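Local coordinates for PlaB phospholipase (Legionella pneumophila, PDB 6ZTI), which probably hydrolyses phospholipids as an alpha/beta hydrolase-type virulence enzyme whose activity is controlled by NAD(H)-mediated tetramerization, at residues Arg339-Asn353 / Leu447-Arg461. Sequence-based numbering, arbitrary orientation.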
loop_
_atom_site.group_PDB
_atom_site.type_symbol
_atom_site.label_atom_id
_atom_site.label_comp_id
_atom_site.label_asym_id
_atom_site.label_seq_id
_atom_site.Cartn_x
_atom_site.Cartn_y
_atom_site.Cartn_z
ATOM N N ARG B 339 28.261 -26.196 5.298
ATOM C CA ARG B 339 27.441 -26.005 6.484
ATOM C C ARG B 339 27.197 -24.514 6.635
ATOM O O ARG B 339 28.055 -23.701 6.280
ATOM C CB ARG B 339 28.118 -26.601 7.716
ATOM C CG ARG B 339 28.665 -27.984 7.458
ATOM C CD ARG B 339 29.417 -28.532 8.622
ATOM N NE ARG B 339 30.548 -27.694 8.989
ATOM C CZ ARG B 339 31.234 -27.835 10.113
ATOM N NH1 ARG B 339 30.912 -28.796 10.970
ATOM N NH2 ARG B 339 32.241 -27.016 10.376
ATOM N N TYR B 340 26.005 -24.153 7.121
ATOM C CA TYR B 340 25.534 -22.776 7.057
ATOM C C TYR B 340 25.040 -22.274 8.411
ATOM O O TYR B 340 24.634 -23.055 9.274
ATOM C CB TYR B 340 24.420 -22.656 5.976
ATOM C CG TYR B 340 24.883 -23.199 4.629
ATOM C CD1 TYR B 340 24.816 -24.544 4.351
ATOM C CD2 TYR B 340 25.426 -22.362 3.657
ATOM C CE1 TYR B 340 25.257 -25.051 3.145
ATOM C CE2 TYR B 340 25.874 -22.861 2.458
ATOM C CZ TYR B 340 25.780 -24.209 2.208
ATOM O OH TYR B 340 26.209 -24.743 1.028
ATOM N N SER B 341 25.108 -20.949 8.594
ATOM C CA SER B 341 24.633 -20.257 9.785
ATOM C C SER B 341 23.574 -19.242 9.376
ATOM O O SER B 341 23.674 -18.624 8.312
ATOM C CB SER B 341 25.769 -19.551 10.518
ATOM O OG SER B 341 26.836 -20.442 10.804
ATOM N N MET B 342 22.554 -19.077 10.215
ATOM C CA MET B 342 21.495 -18.113 9.973
ATOM C C MET B 342 21.497 -17.097 11.103
ATOM O O MET B 342 21.617 -17.457 12.280
ATOM C CB MET B 342 20.141 -18.808 9.859
ATOM C CG MET B 342 19.068 -17.929 9.303
ATOM S SD MET B 342 17.654 -18.842 8.704
ATOM C CE MET B 342 16.598 -18.756 10.137
ATOM N N ILE B 343 21.424 -15.832 10.737
ATOM C CA ILE B 343 21.370 -14.738 11.685
ATOM C C ILE B 343 20.029 -14.058 11.501
ATOM O O ILE B 343 19.655 -13.710 10.375
ATOM C CB ILE B 343 22.518 -13.738 11.474
ATOM C CG1 ILE B 343 23.857 -14.460 11.359
ATOM C CG2 ILE B 343 22.524 -12.716 12.631
ATOM C CD1 ILE B 343 25.035 -13.506 11.209
ATOM N N ILE B 344 19.293 -13.890 12.589
ATOM C CA ILE B 344 18.064 -13.103 12.588
ATOM C C ILE B 344 18.367 -11.839 13.384
ATOM O O ILE B 344 18.610 -11.910 14.593
ATOM C CB ILE B 344 16.877 -13.872 13.190
ATOM C CG1 ILE B 344 16.643 -15.179 12.438
ATOM C CG2 ILE B 344 15.573 -13.013 13.122
ATOM C CD1 ILE B 344 15.711 -16.150 13.165
ATOM N N PHE B 345 18.367 -10.690 12.715
ATOM C CA PHE B 345 18.613 -9.415 13.377
ATOM C C PHE B 345 17.294 -8.768 13.756
ATOM O O PHE B 345 16.343 -8.739 12.965
ATOM C CB PHE B 345 19.397 -8.430 12.501
ATOM C CG PHE B 345 20.791 -8.873 12.147
ATOM C CD1 PHE B 345 21.860 -8.570 12.960
ATOM C CD2 PHE B 345 21.032 -9.535 10.961
ATOM C CE1 PHE B 345 23.128 -8.960 12.614
ATOM C CE2 PHE B 345 22.294 -9.935 10.616
ATOM C CZ PHE B 345 23.343 -9.644 11.435
ATOM N N ARG B 346 17.254 -8.246 14.976
ATOM C CA ARG B 346 16.151 -7.453 15.485
ATOM C C ARG B 346 16.716 -6.110 15.902
ATOM O O ARG B 346 17.535 -6.043 16.825
ATOM C CB ARG B 346 15.483 -8.143 16.663
ATOM C CG ARG B 346 14.252 -7.430 17.133
ATOM C CD ARG B 346 13.805 -7.945 18.473
ATOM N NE ARG B 346 12.480 -7.446 18.811
ATOM C CZ ARG B 346 12.003 -7.396 20.045
ATOM N NH1 ARG B 346 12.748 -7.818 21.064
ATOM N NH2 ARG B 346 10.780 -6.937 20.257
ATOM N N LEU B 347 16.284 -5.056 15.225
ATOM C CA LEU B 347 16.776 -3.702 15.448
ATOM C C LEU B 347 15.720 -2.870 16.158
ATOM O O LEU B 347 14.654 -2.596 15.595
ATOM C CB LEU B 347 17.144 -3.052 14.117
ATOM C CG LEU B 347 18.513 -2.407 13.926
ATOM C CD1 LEU B 347 19.056 -1.814 15.222
ATOM C CD2 LEU B 347 19.474 -3.423 13.325
ATOM N N ILE B 348 16.041 -2.415 17.368
ATOM C CA ILE B 348 15.133 -1.631 18.187
ATOM C C ILE B 348 15.900 -0.459 18.788
ATOM O O ILE B 348 17.118 -0.326 18.614
ATOM C CB ILE B 348 14.484 -2.476 19.302
ATOM C CG1 ILE B 348 15.566 -3.181 20.117
ATOM C CG2 ILE B 348 13.533 -3.516 18.698
ATOM C CD1 ILE B 348 15.041 -3.871 21.369
ATOM N N ASP B 349 15.169 0.409 19.486
ATOM C CA ASP B 349 15.767 1.480 20.269
ATOM C C ASP B 349 15.229 1.404 21.681
ATOM O O ASP B 349 14.366 0.580 21.998
ATOM C CB ASP B 349 15.541 2.861 19.643
ATOM C CG ASP B 349 14.114 3.396 19.799
ATOM O OD1 ASP B 349 13.313 2.916 20.640
ATOM O OD2 ASP B 349 13.803 4.347 19.046
ATOM N N ASP B 350 15.758 2.267 22.535
ATOM C CA ASP B 350 15.476 2.220 23.962
ATOM C C ASP B 350 14.147 2.861 24.337
ATOM O O ASP B 350 13.854 2.958 25.533
ATOM C CB ASP B 350 16.602 2.892 24.747
ATOM C CG ASP B 350 16.838 4.339 24.336
ATOM O OD1 ASP B 350 16.549 4.710 23.181
ATOM O OD2 ASP B 350 17.350 5.102 25.177
ATOM N N ARG B 351 13.341 3.279 23.361
ATOM C CA ARG B 351 12.035 3.871 23.625
ATOM C C ARG B 351 10.900 3.008 23.096
ATOM O O ARG B 351 9.754 3.464 23.060
ATOM C CB ARG B 351 11.947 5.277 23.017
ATOM C CG ARG B 351 13.105 6.189 23.380
ATOM C CD ARG B 351 13.212 6.368 24.882
ATOM N NE ARG B 351 12.059 7.070 25.445
ATOM C CZ ARG B 351 11.656 6.969 26.710
ATOM N NH1 ARG B 351 12.292 6.172 27.565
ATOM N NH2 ARG B 351 10.600 7.657 27.120
ATOM N N GLY B 352 11.188 1.786 22.674
ATOM C CA GLY B 352 10.162 0.862 22.247
ATOM C C GLY B 352 9.915 0.801 20.759
ATOM O O GLY B 352 8.935 0.175 20.340
ATOM N N ASN B 353 10.764 1.411 19.948
ATOM C CA ASN B 353 10.564 1.425 18.509
ATOM C C ASN B 353 11.362 0.322 17.845
ATOM O O ASN B 353 12.490 0.030 18.246
ATOM C CB ASN B 353 10.976 2.773 17.923
ATOM C CG ASN B 353 10.140 3.903 18.450
ATOM O OD1 ASN B 353 8.928 3.931 18.221
ATOM N ND2 ASN B 353 10.771 4.850 19.161
ATOM N N LEU B 447 28.665 -17.379 15.735
ATOM C CA LEU B 447 28.243 -18.236 14.637
ATOM C C LEU B 447 28.679 -19.667 14.894
ATOM O O LEU B 447 29.814 -19.915 15.314
ATOM C CB LEU B 447 28.846 -17.815 13.297
ATOM C CG LEU B 447 28.489 -16.468 12.717
ATOM C CD1 LEU B 447 29.206 -16.343 11.396
ATOM C CD2 LEU B 447 26.995 -16.325 12.556
ATOM N N HIS B 448 27.779 -20.601 14.606
ATOM C CA HIS B 448 28.058 -22.018 14.661
ATOM C C HIS B 448 27.452 -22.662 13.425
ATOM O O HIS B 448 26.384 -22.233 12.961
ATOM C CB HIS B 448 27.471 -22.673 15.908
ATOM C CG HIS B 448 27.942 -22.059 17.181
ATOM N ND1 HIS B 448 29.095 -22.463 17.815
ATOM C CD2 HIS B 448 27.422 -21.063 17.937
ATOM C CE1 HIS B 448 29.269 -21.745 18.910
ATOM N NE2 HIS B 448 28.262 -20.892 19.010
ATOM N N PRO B 449 28.099 -23.679 12.873
ATOM C CA PRO B 449 27.502 -24.380 11.742
ATOM C C PRO B 449 26.203 -25.045 12.153
ATOM O O PRO B 449 26.063 -25.522 13.276
ATOM C CB PRO B 449 28.570 -25.401 11.348
ATOM C CG PRO B 449 29.381 -25.610 12.621
ATOM C CD PRO B 449 29.382 -24.280 13.293
ATOM N N ASN B 450 25.247 -25.055 11.229
ATOM C CA ASN B 450 23.927 -25.639 11.433
ATOM C C ASN B 450 23.133 -24.959 12.546
ATOM O O ASN B 450 22.214 -25.566 13.086
ATOM C CB ASN B 450 24.002 -27.140 11.734
ATOM C CG ASN B 450 24.763 -27.896 10.685
ATOM O OD1 ASN B 450 24.625 -27.637 9.486
ATOM N ND2 ASN B 450 25.622 -28.792 11.127
ATOM N N GLU B 451 23.455 -23.710 12.901
ATOM C CA GLU B 451 22.719 -22.997 13.939
ATOM C C GLU B 451 22.243 -21.633 13.450
ATOM O O GLU B 451 22.882 -20.982 12.618
ATOM C CB GLU B 451 23.555 -22.801 15.217
ATOM C CG GLU B 451 23.840 -24.088 15.963
ATOM C CD GLU B 451 24.368 -23.851 17.366
ATOM O OE1 GLU B 451 24.382 -22.684 17.828
ATOM O OE2 GLU B 451 24.771 -24.838 18.016
ATOM N N THR B 452 21.083 -21.237 13.977
ATOM C CA THR B 452 20.568 -19.876 13.926
ATOM C C THR B 452 21.065 -19.125 15.164
ATOM O O THR B 452 21.168 -19.703 16.243
ATOM C CB THR B 452 19.027 -19.892 13.901
ATOM O OG1 THR B 452 18.558 -20.490 12.687
ATOM C CG2 THR B 452 18.452 -18.505 13.980
ATOM N N VAL B 453 21.396 -17.841 15.008
ATOM C CA VAL B 453 21.651 -16.960 16.150
ATOM C C VAL B 453 20.725 -15.754 16.035
ATOM O O VAL B 453 20.615 -15.147 14.961
ATOM C CB VAL B 453 23.129 -16.529 16.244
ATOM C CG1 VAL B 453 23.576 -15.762 15.001
ATOM C CG2 VAL B 453 23.370 -15.678 17.487
ATOM N N MET B 454 20.039 -15.431 17.133
ATOM C CA MET B 454 19.186 -14.250 17.199
ATOM C C MET B 454 19.991 -13.091 17.772
ATOM O O MET B 454 20.621 -13.224 18.819
ATOM C CB MET B 454 17.957 -14.531 18.054
ATOM C CG MET B 454 17.137 -15.738 17.540
ATOM S SD MET B 454 16.073 -16.444 18.802
ATOM C CE MET B 454 14.937 -15.108 19.067
ATOM N N VAL B 455 19.998 -11.970 17.068
ATOM C CA VAL B 455 20.821 -10.822 17.426
ATOM C C VAL B 455 19.881 -9.645 17.620
ATOM O O VAL B 455 19.333 -9.111 16.651
ATOM C CB VAL B 455 21.883 -10.514 16.363
ATOM C CG1 VAL B 455 22.782 -9.347 16.812
ATOM C CG2 VAL B 455 22.738 -11.755 16.069
ATOM N N GLU B 456 19.691 -9.238 18.863
ATOM C CA GLU B 456 18.871 -8.075 19.167
ATOM C C GLU B 456 19.798 -6.890 19.402
ATOM O O GLU B 456 20.591 -6.901 20.344
ATOM C CB GLU B 456 17.989 -8.320 20.389
ATOM C CG GLU B 456 17.114 -7.134 20.740
ATOM C CD GLU B 456 16.236 -7.394 21.947
ATOM O OE1 GLU B 456 15.185 -8.046 21.791
ATOM O OE2 GLU B 456 16.607 -6.953 23.055
ATOM N N ILE B 457 19.697 -5.871 18.558
ATOM C CA ILE B 457 20.521 -4.673 18.694
ATOM C C ILE B 457 19.614 -3.524 19.123
ATOM O O ILE B 457 18.669 -3.168 18.406
ATOM C CB ILE B 457 21.271 -4.349 17.394
ATOM C CG1 ILE B 457 22.204 -5.508 17.005
ATOM C CG2 ILE B 457 22.056 -3.051 17.566
ATOM C CD1 ILE B 457 22.555 -5.541 15.587
ATOM N N MET B 458 19.883 -2.960 20.299
ATOM C CA MET B 458 19.128 -1.827 20.826
ATOM C C MET B 458 20.008 -0.577 20.797
ATOM O O MET B 458 21.003 -0.494 21.529
ATOM C CB MET B 458 18.648 -2.099 22.250
ATOM C CG MET B 458 17.753 -0.980 22.799
ATOM S SD MET B 458 17.537 -0.999 24.581
ATOM C CE MET B 458 16.261 -2.238 24.754
ATOM N N LEU B 459 19.618 0.402 19.982
ATOM C CA LEU B 459 20.305 1.686 19.894
ATOM C C LEU B 459 19.670 2.709 20.824
ATOM O O LEU B 459 18.488 2.618 21.163
ATOM C CB LEU B 459 20.262 2.218 18.458
ATOM C CG LEU B 459 20.814 1.325 17.345
ATOM C CD1 LEU B 459 20.849 2.073 16.048
ATOM C CD2 LEU B 459 22.201 0.836 17.698
ATOM N N GLN B 460 20.471 3.695 21.228
ATOM C CA GLN B 460 19.977 4.798 22.041
ATOM C C GLN B 460 19.367 5.853 21.126
ATOM O O GLN B 460 19.995 6.284 20.154
ATOM C CB GLN B 460 21.098 5.425 22.865
ATOM C CG GLN B 460 21.552 4.613 24.062
ATOM C CD GLN B 460 22.638 5.313 24.846
ATOM O OE1 GLN B 460 23.515 5.961 24.270
ATOM N NE2 GLN B 460 22.585 5.197 26.167
ATOM N N ARG B 461 18.141 6.252 21.427
ATOM C CA ARG B 461 17.495 7.336 20.698
ATOM C C ARG B 461 18.000 8.651 21.283
ATOM O O ARG B 461 17.778 8.949 22.461
ATOM C CB ARG B 461 15.983 7.205 20.787
ATOM C CG ARG B 461 15.223 8.216 19.937
ATOM C CD ARG B 461 13.742 7.944 19.990
ATOM N NE ARG B 461 12.954 8.965 19.307
ATOM C CZ ARG B 461 12.729 8.988 17.995
ATOM N NH1 ARG B 461 13.244 8.063 17.198
ATOM N NH2 ARG B 461 11.986 9.949 17.473
HETATM O O HOH W 1 23.922 -26.079 7.320
#
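Strands 340-349 and 452-459 run side by side as a parallel pair in the mixed beta-sheet of PlaB. Met342, Ile344, Arg346 and Ile348 each use both N and O toward the neighbouring strand; a representative bond runs from Val455 N to Ile344 O (2.8 Å). On one face, Ile343 CG2 packs against Val455 CG2 at 3.6 Å and also lies over a face of the Phe345 ring. Val455 CB and Ile457 CD1 approach that ring obliquely, and it borders Leu360 and Tyr393, both NAD(+)-binding residues. The other face is more polar. Arg346 and Glu456, both extended, lie alongside each other, and Arg346 NH1 forms a salt bridge to Glu456 OE1 (2.6 Å). The bond is bent (133°), with the guanidinium and carboxylate planes turned 54° apart; Trp174 of helix 171-180 packs against both side chains.

Where the strands begin, the type II turn His448-Glu451 meets Ser341. With chi1 at -54°, Ser341 OG lies beside its own backbone N and donates to His448 O (2.8 Å), reaching this oxygen from the face opposite Glu451 N. Pro449 CB sits 3.8 Å from Arg339 CZ, over the guanidinium face, while Arg339 NH2 pairs with Asp398. At the far end, Arg461 N donates to Asp350 OD1 (2.8 Å). Asp349 OD1 takes Arg351 N and Asn353 N from opposite faces, the former closing an Asx turn, and OD2 bonds Tyr431 OH; Arg351 and Arg461 form salt bridges with Asp70 and Asp71 of the second subunit, respectively. This is a parallel strand pair within a branched mixed beta-sheet, distinct from the six-stranded parallel sheet.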